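Local coordinates for protein protoporphyrinogen oxidase (Exiguobacterium sibiricum, PDB 3LOV) that binds FAD and probably oxidises coproporphyrinogen III to coproporphyrin III with molecular oxygen in heme b biosynthesis, at residues Tyr280-Leu294 with Tyr432-Gly444. Sequence-based numbering, arbitrary orientation.
Sequences YVLLTIPHPQVVQLL and YPGIYLAGLAYDG. With FAD (flavin-adenine dinucleotide), chain B.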
ATOM      1  N   TYR A 280      17.160  20.741  10.927  1.00 24.24           N
ATOM      2  CA  TYR A 280      16.671  19.369  10.778  1.00 23.14           C
ATOM      3  C   TYR A 280      15.912  19.267   9.479  1.00 22.98           C
ATOM      4  O   TYR A 280      15.152  20.170   9.131  1.00 23.54           O
ATOM      5  CB  TYR A 280      15.796  19.006  11.959  1.00 22.27           C
ATOM      6  CG  TYR A 280      16.470  19.295  13.267  1.00 24.30           C
ATOM      7  CD1 TYR A 280      17.543  18.503  13.726  1.00 34.82           C
ATOM      8  CD2 TYR A 280      16.091  20.384  14.036  1.00 32.27           C
ATOM      9  CE1 TYR A 280      18.189  18.797  14.945  1.00 40.77           C
ATOM     10  CE2 TYR A 280      16.733  20.677  15.246  1.00 39.95           C
ATOM     11  CZ  TYR A 280      17.768  19.886  15.691  1.00 40.39           C
ATOM     12  OH  TYR A 280      18.367  20.216  16.877  1.00 52.46           O
ATOM     13  N   VAL A 281      16.172  18.196   8.736  1.00 22.21           N
ATOM     14  CA  VAL A 281      15.489  17.942   7.489  1.00 20.45           C
ATOM     15  C   VAL A 281      14.846  16.546   7.542  1.00 22.26           C
ATOM     16  O   VAL A 281      15.550  15.561   7.826  1.00 23.85           O
ATOM     17  CB  VAL A 281      16.455  18.023   6.291  1.00 22.64           C
ATOM     18  CG1 VAL A 281      15.671  17.922   4.943  1.00 21.66           C
ATOM     19  CG2 VAL A 281      17.290  19.306   6.344  1.00 19.88           C
ATOM     20  N   LEU A 282      13.536  16.472   7.283  1.00 20.27           N
ATOM     21  CA  LEU A 282      12.832  15.190   7.126  1.00 22.91           C
ATOM     22  C   LEU A 282      12.449  15.046   5.658  1.00 22.56           C
ATOM     23  O   LEU A 282      11.597  15.784   5.134  1.00 19.25           O
ATOM     24  CB  LEU A 282      11.613  15.029   8.074  1.00 22.45           C
ATOM     25  CG  LEU A 282      10.927  13.623   8.095  1.00 25.07           C
ATOM     26  CD1 LEU A 282      11.771  12.483   8.761  1.00 11.85           C
ATOM     27  CD2 LEU A 282       9.576  13.688   8.791  1.00 22.54           C
ATOM     28  N   LEU A 283      13.138  14.119   4.979  1.00 20.92           N
ATOM     29  CA  LEU A 283      12.820  13.770   3.605  1.00 19.71           C
ATOM     30  C   LEU A 283      11.720  12.679   3.546  1.00 18.24           C
ATOM     31  O   LEU A 283      11.900  11.584   4.060  1.00 17.35           O
ATOM     32  CB  LEU A 283      14.101  13.345   2.839  1.00 19.26           C
ATOM     33  CG  LEU A 283      15.239  14.377   2.812  1.00 19.00           C
ATOM     34  CD1 LEU A 283      16.542  13.835   2.138  1.00 16.29           C
ATOM     35  CD2 LEU A 283      14.775  15.676   2.087  1.00 18.41           C
ATOM     36  N   THR A 284      10.597  12.984   2.888  1.00 19.10           N
ATOM     37  CA  THR A 284       9.470  12.053   2.772  1.00 18.36           C
ATOM     38  C   THR A 284       9.115  11.845   1.308  1.00 20.83           C
ATOM     39  O   THR A 284       8.075  11.283   0.985  1.00 22.13           O
ATOM     40  CB  THR A 284       8.227  12.536   3.609  1.00 18.62           C
ATOM     41  OG1 THR A 284       7.557  13.631   2.973  1.00 19.59           O
ATOM     42  CG2 THR A 284       8.652  12.993   5.007  1.00 16.16           C
ATOM     43  N   ILE A 285      10.024  12.289   0.441  1.00 21.65           N
ATOM     44  CA  ILE A 285       9.863  12.263  -0.994  1.00 21.10           C
ATOM     45  C   ILE A 285      10.364  10.909  -1.538  1.00 19.54           C
ATOM     46  O   ILE A 285      10.945  10.140  -0.794  1.00 19.10           O
ATOM     47  CB  ILE A 285      10.660  13.386  -1.659  1.00 21.38           C
ATOM     48  CG1 ILE A 285      12.178  13.171  -1.485  1.00 20.49           C
ATOM     49  CG2 ILE A 285      10.185  14.737  -1.137  1.00 17.42           C
ATOM     50  CD1 ILE A 285      13.032  14.275  -2.173  1.00 26.71           C
ATOM     51  N   PRO A 286      10.108  10.621  -2.814  1.00 17.93           N
ATOM     52  CA  PRO A 286      10.522   9.307  -3.315  1.00 17.62           C
ATOM     53  C   PRO A 286      12.030   9.067  -3.131  1.00 19.74           C
ATOM     54  O   PRO A 286      12.855   9.958  -3.387  1.00 19.10           O
ATOM     55  CB  PRO A 286      10.173   9.373  -4.798  1.00 18.75           C
ATOM     56  CG  PRO A 286       9.013  10.360  -4.904  1.00 19.99           C
ATOM     57  CD  PRO A 286       9.162  11.306  -3.730  1.00 18.79           C
ATOM     58  N   HIS A 287      12.367   7.852  -2.746  1.00 19.31           N
ATOM     59  CA  HIS A 287      13.729   7.482  -2.388  1.00 19.10           C
ATOM     60  C   HIS A 287      14.847   7.696  -3.472  1.00 18.44           C
ATOM     61  O   HIS A 287      15.978   8.000  -3.126  1.00 21.18           O
ATOM     62  CB  HIS A 287      13.743   6.054  -1.787  1.00 18.01           C
ATOM     63  CG  HIS A 287      13.438   4.963  -2.769  1.00 21.59           C
ATOM     64  ND1 HIS A 287      12.156   4.517  -3.019  1.00 24.03           N
ATOM     65  CD2 HIS A 287      14.250   4.228  -3.563  1.00 24.70           C
ATOM     66  CE1 HIS A 287      12.191   3.575  -3.940  1.00 22.67           C
ATOM     67  NE2 HIS A 287      13.452   3.349  -4.258  1.00 23.46           N
ATOM     68  N   PRO A 288      14.533   7.584  -4.758  1.00 20.35           N
ATOM     69  CA  PRO A 288      15.579   7.934  -5.745  1.00 22.12           C
ATOM     70  C   PRO A 288      15.935   9.430  -5.763  1.00 23.54           C
ATOM     71  O   PRO A 288      17.011   9.784  -6.221  1.00 22.91           O
ATOM     72  CB  PRO A 288      14.969   7.541  -7.093  1.00 22.19           C
ATOM     73  CG  PRO A 288      13.727   6.726  -6.767  1.00 22.61           C
ATOM     74  CD  PRO A 288      13.277   7.172  -5.403  1.00 22.38           C
ATOM     75  N   GLN A 289      15.037  10.299  -5.309  1.00 21.35           N
ATOM     76  CA  GLN A 289      15.407  11.685  -5.136  1.00 19.06           C
ATOM     77  C   GLN A 289      16.247  11.848  -3.896  1.00 19.99           C
ATOM     78  O   GLN A 289      17.103  12.718  -3.867  1.00 25.00           O
ATOM     79  CB  GLN A 289      14.196  12.608  -5.080  1.00 21.56           C
ATOM     80  CG  GLN A 289      13.325  12.646  -6.362  1.00 18.65           C
ATOM     81  CD  GLN A 289      12.296  13.717  -6.235  1.00 27.04           C
ATOM     82  OE1 GLN A 289      12.636  14.848  -5.909  1.00 22.32           O
ATOM     83  NE2 GLN A 289      11.034  13.386  -6.462  1.00 19.32           N
ATOM     84  N   VAL A 290      16.060  10.999  -2.885  1.00 21.96           N
ATOM     85  CA  VAL A 290      16.926  11.011  -1.702  1.00 20.55           C
ATOM     86  C   VAL A 290      18.376  10.737  -2.076  1.00 21.53           C
ATOM     87  O   VAL A 290      19.310  11.440  -1.650  1.00 22.64           O
ATOM     88  CB  VAL A 290      16.444   9.997  -0.620  1.00 22.91           C
ATOM     89  CG1 VAL A 290      17.472   9.873   0.503  1.00 18.39           C
ATOM     90  CG2 VAL A 290      15.047  10.402  -0.078  1.00 21.40           C
ATOM     91  N   VAL A 291      18.569   9.705  -2.873  1.00 21.71           N
ATOM     92  CA  VAL A 291      19.899   9.317  -3.334  1.00 22.35           C
ATOM     93  C   VAL A 291      20.563  10.480  -4.075  1.00 24.54           C
ATOM     94  O   VAL A 291      21.725  10.772  -3.817  1.00 22.10           O
ATOM     95  CB  VAL A 291      19.844   8.095  -4.287  1.00 24.58           C
ATOM     96  CG1 VAL A 291      21.196   7.875  -4.973  1.00 23.66           C
ATOM     97  CG2 VAL A 291      19.332   6.855  -3.532  1.00 22.03           C
ATOM     98  N   GLN A 292      19.823  11.149  -4.952  1.00 23.76           N
ATOM     99  CA  GLN A 292      20.389  12.238  -5.751  1.00 27.50           C
ATOM    100  C   GLN A 292      20.691  13.474  -4.898  1.00 28.06           C
ATOM    101  O   GLN A 292      21.693  14.127  -5.111  1.00 25.09           O
ATOM    102  CB  GLN A 292      19.447  12.676  -6.850  1.00 27.07           C
ATOM    103  CG  GLN A 292      19.727  12.099  -8.186  1.00 44.85           C
ATOM    104  CD  GLN A 292      18.968  12.851  -9.255  1.00 54.03           C
ATOM    105  OE1 GLN A 292      17.771  13.114  -9.107  1.00 60.70           O
ATOM    106  NE2 GLN A 292      19.660  13.220 -10.327  1.00 63.83           N
ATOM    107  N   LEU A 293      19.795  13.798  -3.964  1.00 27.37           N
ATOM    108  CA  LEU A 293      19.958  14.958  -3.080  1.00 26.24           C
ATOM    109  C   LEU A 293      21.075  14.803  -2.050  1.00 25.74           C
ATOM    110  O   LEU A 293      21.565  15.807  -1.504  1.00 25.54           O
ATOM    111  CB  LEU A 293      18.641  15.255  -2.333  1.00 25.17           C
ATOM    112  CG  LEU A 293      17.455  15.797  -3.141  1.00 21.92           C
ATOM    113  CD1 LEU A 293      16.230  15.745  -2.244  1.00 24.75           C
ATOM    114  CD2 LEU A 293      17.667  17.204  -3.712  1.00 17.50           C
ATOM    115  N   LEU A 294      21.484  13.565  -1.755  1.00 24.87           N
ATOM    116  CA  LEU A 294      22.517  13.324  -0.731  1.00 25.29           C
ATOM    117  C   LEU A 294      23.730  12.616  -1.315  1.00 25.75           C
ATOM    118  O   LEU A 294      24.009  11.470  -0.971  1.00 26.39           O
ATOM    119  CB  LEU A 294      21.947  12.549   0.462  1.00 23.20           C
ATOM    120  CG  LEU A 294      20.692  13.119   1.133  1.00 23.73           C
ATOM    121  CD1 LEU A 294      20.064  12.070   2.095  1.00 22.65           C
ATOM    122  CD2 LEU A 294      20.978  14.484   1.861  1.00 14.33           C
ATOM    123  N   TYR A 432      25.222  13.319   6.870  1.00 25.30           N
ATOM    124  CA  TYR A 432      24.408  14.530   7.012  1.00 24.37           C
ATOM    125  C   TYR A 432      23.671  14.572   8.355  1.00 23.50           C
ATOM    126  O   TYR A 432      22.460  14.358   8.428  1.00 23.77           O
ATOM    127  CB  TYR A 432      23.404  14.610   5.882  1.00 23.26           C
ATOM    128  CG  TYR A 432      23.984  14.715   4.489  1.00 23.44           C
ATOM    129  CD1 TYR A 432      24.374  13.546   3.762  1.00 23.57           C
ATOM    130  CD2 TYR A 432      24.091  15.942   3.860  1.00 24.64           C
ATOM    131  CE1 TYR A 432      24.861  13.638   2.482  1.00 26.39           C
ATOM    132  CE2 TYR A 432      24.577  16.039   2.550  1.00 21.63           C
ATOM    133  CZ  TYR A 432      24.950  14.892   1.870  1.00 27.98           C
ATOM    134  OH  TYR A 432      25.418  14.986   0.575  1.00 24.54           O
ATOM    135  N   PRO A 433      24.400  14.877   9.423  1.00 24.35           N
ATOM    136  CA  PRO A 433      23.776  14.913  10.724  1.00 26.50           C
ATOM    137  C   PRO A 433      22.603  15.870  10.672  1.00 25.82           C
ATOM    138  O   PRO A 433      22.704  16.914  10.029  1.00 26.47           O
ATOM    139  CB  PRO A 433      24.879  15.444  11.643  1.00 25.81           C
ATOM    140  CG  PRO A 433      26.153  15.245  10.907  1.00 27.94           C
ATOM    141  CD  PRO A 433      25.802  15.324   9.455  1.00 26.03           C
ATOM    142  N   GLY A 434      21.496  15.473  11.300  1.00 26.30           N
ATOM    143  CA  GLY A 434      20.238  16.226  11.252  1.00 26.47           C
ATOM    144  C   GLY A 434      19.292  15.931  10.076  1.00 26.05           C
ATOM    145  O   GLY A 434      18.239  16.570   9.938  1.00 21.82           O
ATOM    146  N   ILE A 435      19.640  14.973   9.226  1.00 25.00           N
ATOM    147  CA  ILE A 435      18.754  14.629   8.128  1.00 23.39           C
ATOM    148  C   ILE A 435      18.163  13.257   8.397  1.00 21.34           C
ATOM    149  O   ILE A 435      18.883  12.312   8.705  1.00 18.16           O
ATOM    150  CB  ILE A 435      19.463  14.777   6.763  1.00 23.20           C
ATOM    151  CG1 ILE A 435      19.957  16.232   6.614  1.00 23.63           C
ATOM    152  CG2 ILE A 435      18.539  14.378   5.594  1.00 22.52           C
ATOM    153  CD1 ILE A 435      20.388  16.613   5.225  1.00 16.99           C
ATOM    154  N   TYR A 436      16.830  13.189   8.337  1.00 20.14           N
ATOM    155  CA  TYR A 436      16.052  11.998   8.699  1.00 18.18           C
ATOM    156  C   TYR A 436      15.174  11.668   7.501  1.00 20.38           C
ATOM    157  O   TYR A 436      14.876  12.543   6.666  1.00 22.60           O
ATOM    158  CB  TYR A 436      15.208  12.243   9.983  1.00 19.78           C
ATOM    159  CG  TYR A 436      16.049  12.545  11.219  1.00 19.61           C
ATOM    160  CD1 TYR A 436      16.524  13.836  11.498  1.00 23.35           C
ATOM    161  CD2 TYR A 436      16.380  11.545  12.095  1.00 17.94           C
ATOM    162  CE1 TYR A 436      17.352  14.078  12.633  1.00 25.12           C
ATOM    163  CE2 TYR A 436      17.185  11.779  13.229  1.00 23.65           C
ATOM    164  CZ  TYR A 436      17.660  13.046  13.479  1.00 20.25           C
ATOM    165  OH  TYR A 436      18.425  13.203  14.598  1.00 33.90           O
ATOM    166  N   LEU A 437      14.830  10.390   7.384  1.00 19.31           N
ATOM    167  CA  LEU A 437      13.996   9.858   6.302  1.00 20.06           C
ATOM    168  C   LEU A 437      12.727   9.204   6.836  1.00 17.73           C
ATOM    169  O   LEU A 437      12.776   8.481   7.831  1.00 19.18           O
ATOM    170  CB  LEU A 437      14.785   8.775   5.530  1.00 18.92           C
ATOM    171  CG  LEU A 437      16.189   9.117   5.082  1.00 21.11           C
ATOM    172  CD1 LEU A 437      16.903   7.927   4.456  1.00 21.19           C
ATOM    173  CD2 LEU A 437      16.135  10.263   4.087  1.00 21.34           C
ATOM    174  N   ALA A 438      11.613   9.385   6.120  1.00 19.04           N
ATOM    175  CA  ALA A 438      10.344   8.741   6.455  1.00 16.91           C
ATOM    176  C   ALA A 438       9.475   8.612   5.216  1.00 15.48           C
ATOM    177  O   ALA A 438       9.629   9.342   4.240  1.00 19.56           O
ATOM    178  CB  ALA A 438       9.595   9.543   7.571  1.00 15.86           C
ATOM    179  N   GLY A 439       8.575   7.646   5.245  1.00 15.95           N
ATOM    180  CA  GLY A 439       7.722   7.356   4.126  1.00 14.86           C
ATOM    181  C   GLY A 439       7.704   5.917   3.668  1.00 16.31           C
ATOM    182  O   GLY A 439       8.254   5.019   4.303  1.00 15.01           O
ATOM    183  N   LEU A 440       7.064   5.707   2.528  1.00 17.32           N
ATOM    184  CA  LEU A 440       6.690   4.348   2.121  1.00 20.86           C
ATOM    185  C   LEU A 440       7.853   3.463   1.705  1.00 21.52           C
ATOM    186  O   LEU A 440       7.687   2.239   1.643  1.00 23.88           O
ATOM    187  CB  LEU A 440       5.646   4.393   1.027  1.00 18.40           C
ATOM    188  CG  LEU A 440       6.011   4.521  -0.456  1.00 24.52           C
ATOM    189  CD1 LEU A 440       4.762   4.029  -1.194  1.00 27.96           C
ATOM    190  CD2 LEU A 440       6.381   5.936  -0.878  1.00 26.02           C
ATOM    191  N   ALA A 441       9.015   4.067   1.444  1.00 17.80           N
ATOM    192  CA  ALA A 441      10.213   3.285   1.065  1.00 19.09           C
ATOM    193  C   ALA A 441      10.742   2.523   2.271  1.00 21.34           C
ATOM    194  O   ALA A 441      11.488   1.523   2.128  1.00 16.07           O
ATOM    195  CB  ALA A 441      11.308   4.199   0.581  1.00 14.43           C
ATOM    196  N   TYR A 442      10.405   3.035   3.462  1.00 20.73           N
ATOM    197  CA  TYR A 442      11.180   2.672   4.663  1.00 20.85           C
ATOM    198  C   TYR A 442      10.594   1.629   5.590  1.00 18.95           C
ATOM    199  O   TYR A 442      11.202   0.570   5.785  1.00 20.26           O
ATOM    200  CB  TYR A 442      11.585   3.938   5.429  1.00 20.96           C
ATOM    201  CG  TYR A 442      12.199   4.971   4.490  1.00 18.01           C
ATOM    202  CD1 TYR A 442      13.494   4.805   4.005  1.00 22.88           C
ATOM    203  CD2 TYR A 442      11.481   6.083   4.063  1.00 15.45           C
ATOM    204  CE1 TYR A 442      14.061   5.699   3.119  1.00 22.77           C
ATOM    205  CE2 TYR A 442      12.061   7.010   3.185  1.00 15.62           C
ATOM    206  CZ  TYR A 442      13.322   6.795   2.690  1.00 20.23           C
ATOM    207  OH  TYR A 442      13.916   7.671   1.797  1.00 21.78           O
ATOM    208  N   ASP A 443       9.469   1.952   6.212  1.00 20.97           N
ATOM    209  CA  ASP A 443       8.957   1.182   7.349  1.00 20.74           C
ATOM    210  C   ASP A 443       7.547   0.573   7.067  1.00 19.88           C
ATOM    211  O   ASP A 443       6.713   0.487   7.960  1.00 20.06           O
ATOM    212  CB  ASP A 443       8.864   2.090   8.576  1.00 24.35           C
ATOM    213  CG  ASP A 443      10.149   2.864   8.851  1.00 20.39           C
ATOM    214  OD1 ASP A 443      11.210   2.240   8.879  1.00 18.94           O
ATOM    215  OD2 ASP A 443      10.073   4.106   9.054  1.00 21.01           O
ATOM    216  N   GLY A 444       7.293   0.179   5.820  1.00 18.86           N
ATOM    217  CA  GLY A 444       5.990  -0.349   5.427  1.00 20.89           C
ATOM    218  C   GLY A 444       5.352   0.591   4.438  1.00 20.67           C
ATOM    219  O   GLY A 444       5.396   1.801   4.595  1.00 20.85           O
TER
HETATM  220  PA  FAD B 500       3.578  10.219  -1.435  1.00 17.82           P
HETATM  221  O1A FAD B 500       2.103  10.098  -1.255  1.00 18.79           O
HETATM  222  O2A FAD B 500       4.188   9.704  -2.685  1.00 15.01           O
HETATM  223  O5B FAD B 500       3.977  11.750  -1.269  1.00 20.72           O
HETATM  224  C5B FAD B 500       5.221  12.261  -1.673  1.00 16.19           C
HETATM  225  C4B FAD B 500       5.091  13.787  -1.755  1.00 16.20           C
HETATM  226  O4B FAD B 500       6.369  14.393  -1.959  1.00 15.61           O
HETATM  227  C3B FAD B 500       4.170  14.189  -2.889  1.00 16.44           C
HETATM  228  O3B FAD B 500       3.231  15.168  -2.481  1.00 14.25           O
HETATM  229  C2B FAD B 500       5.167  14.709  -3.907  1.00 17.01           C
HETATM  230  O2B FAD B 500       4.652  15.705  -4.717  1.00 15.72           O
HETATM  231  C1B FAD B 500       6.266  15.281  -3.035  1.00 17.25           C
HETATM  232  N9A FAD B 500       7.582  15.418  -3.678  1.00 17.90           N
HETATM  233  C8A FAD B 500       8.228  14.648  -4.620  1.00 21.99           C
HETATM  234  N7A FAD B 500       9.443  15.184  -4.902  1.00 16.36           N
HETATM  235  C5A FAD B 500       9.579  16.311  -4.139  1.00 19.04           C
HETATM  236  C6A FAD B 500      10.596  17.255  -3.979  1.00 21.65           C
HETATM  237  N6A FAD B 500      11.750  17.145  -4.632  1.00 16.43           N
HETATM  238  N1A FAD B 500      10.419  18.313  -3.101  1.00 16.90           N
HETATM  239  C2A FAD B 500       9.269  18.416  -2.356  1.00 18.13           C
HETATM  240  N3A FAD B 500       8.274  17.466  -2.495  1.00 17.02           N
HETATM  241  C4A FAD B 500       8.422  16.458  -3.379  1.00 20.86           C
HETATM  242  N1  FAD B 500      -1.939   2.150   1.430  1.00 22.22           N
HETATM  243  C2  FAD B 500      -2.960   1.755   2.249  1.00 22.51           C
HETATM  244  O2  FAD B 500      -2.832   1.793   3.480  1.00 15.26           O
HETATM  245  N3  FAD B 500      -4.128   1.289   1.700  1.00 19.80           N
HETATM  246  C4  FAD B 500      -4.304   1.184   0.368  1.00 23.54           C
HETATM  247  O4  FAD B 500      -5.377   0.793  -0.051  1.00 24.44           O
HETATM  248  C4X FAD B 500      -3.280   1.542  -0.484  1.00 22.14           C
HETATM  249  N5  FAD B 500      -3.472   1.482  -1.855  1.00 18.13           N
HETATM  250  C5X FAD B 500      -2.424   1.873  -2.692  1.00 26.05           C
HETATM  251  C6  FAD B 500      -2.578   1.785  -4.080  1.00 25.58           C
HETATM  252  C7  FAD B 500      -1.531   2.173  -4.933  1.00 27.01           C
HETATM  253  C7M FAD B 500      -1.706   2.085  -6.421  1.00 27.99           C
HETATM  254  C8  FAD B 500      -0.334   2.687  -4.402  1.00 23.91           C
HETATM  255  C8M FAD B 500       0.828   3.105  -5.286  1.00 23.18           C
HETATM  256  C9  FAD B 500      -0.175   2.794  -3.024  1.00 18.94           C
HETATM  257  C9A FAD B 500      -1.210   2.384  -2.153  1.00 17.41           C
HETATM  258  N10 FAD B 500      -1.052   2.488  -0.765  1.00 16.08           N
HETATM  259  C10 FAD B 500      -2.095   2.054   0.064  1.00 21.87           C
HETATM  260  C1' FAD B 500       0.209   2.996  -0.107  1.00 17.38           C
HETATM  261  C2' FAD B 500       0.023   4.498   0.222  1.00 19.51           C
HETATM  262  O2' FAD B 500      -0.142   5.188  -0.961  1.00 20.77           O
HETATM  263  C3' FAD B 500       1.213   5.103   0.979  1.00 16.92           C
HETATM  264  O3' FAD B 500       1.127   4.597   2.304  1.00 30.23           O
HETATM  265  C4' FAD B 500       1.230   6.650   1.086  1.00 19.29           C
HETATM  266  O4' FAD B 500       0.516   7.351   0.085  1.00 26.01           O
HETATM  267  C5' FAD B 500       2.643   7.196   1.008  1.00 22.86           C
HETATM  268  O5' FAD B 500       2.612   8.577   1.262  1.00 20.38           O
HETATM  269  P   FAD B 500       3.973   9.377   1.302  1.00 14.00           P
HETATM  270  O1P FAD B 500       5.085   8.590   1.945  1.00 15.72           O
HETATM  271  O2P FAD B 500       3.815  10.796   1.793  1.00 17.71           O
HETATM  272  O3P FAD B 500       4.403   9.480  -0.273  1.00 13.66           O
HETATM  273  O   HOH W   1      12.229   9.823   1.718  1.00 42.42           O
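Strands 280-283 and 435-437 run parallel, their axes 4.6 Å apart at closest approach, and four backbone hydrogen bonds join the segments: Val281 pairs through N and O with Gly434 O and Tyr436 N, Leu283 likewise with Tyr436 O and Ala438 N. On one face, Val281 lies alongside Ile435, and Leu283 CB meets Leu437 CD2 at 3.9 Å. Helix 287-293 packs over this face, with Val290 CG1 3.8 Å from Leu437 CD2. Just past the helix, Leu294 CD2 makes a CH-pi contact over the Tyr432 ring face, 3.7 Å from its centroid. Tyr432 CG lies anti to its carbonyl carbon (chi1 -62°), which brings the ring to Leu294. Tyr432 OH is hydrogen-bonded to Asp296 N. With an alanine at Tyr432, Leu294 is likely to lose the ring it packs on, and Asp296 N its hydroxyl acceptor. On the other face, packed against helix 447-463, Leu282 CD1 reaches Tyr436 CB at 3.7 Å and Ala438 CB. A water in the Tyr442 ring plane links Tyr442 OH to Ile285 O and, weakly, Leu283 O. Gln289 grips the FAD adenine twice: OE1 accepts from N6A at 2.8 Å, and NE2 donates to N7A. Strand 6-10 flanks 280-283 on its other side. Strand 435-437 edges the five-stranded parallel sheet of the Rossmann-type FAD-binding domain, as in flavin amine oxidoreductases.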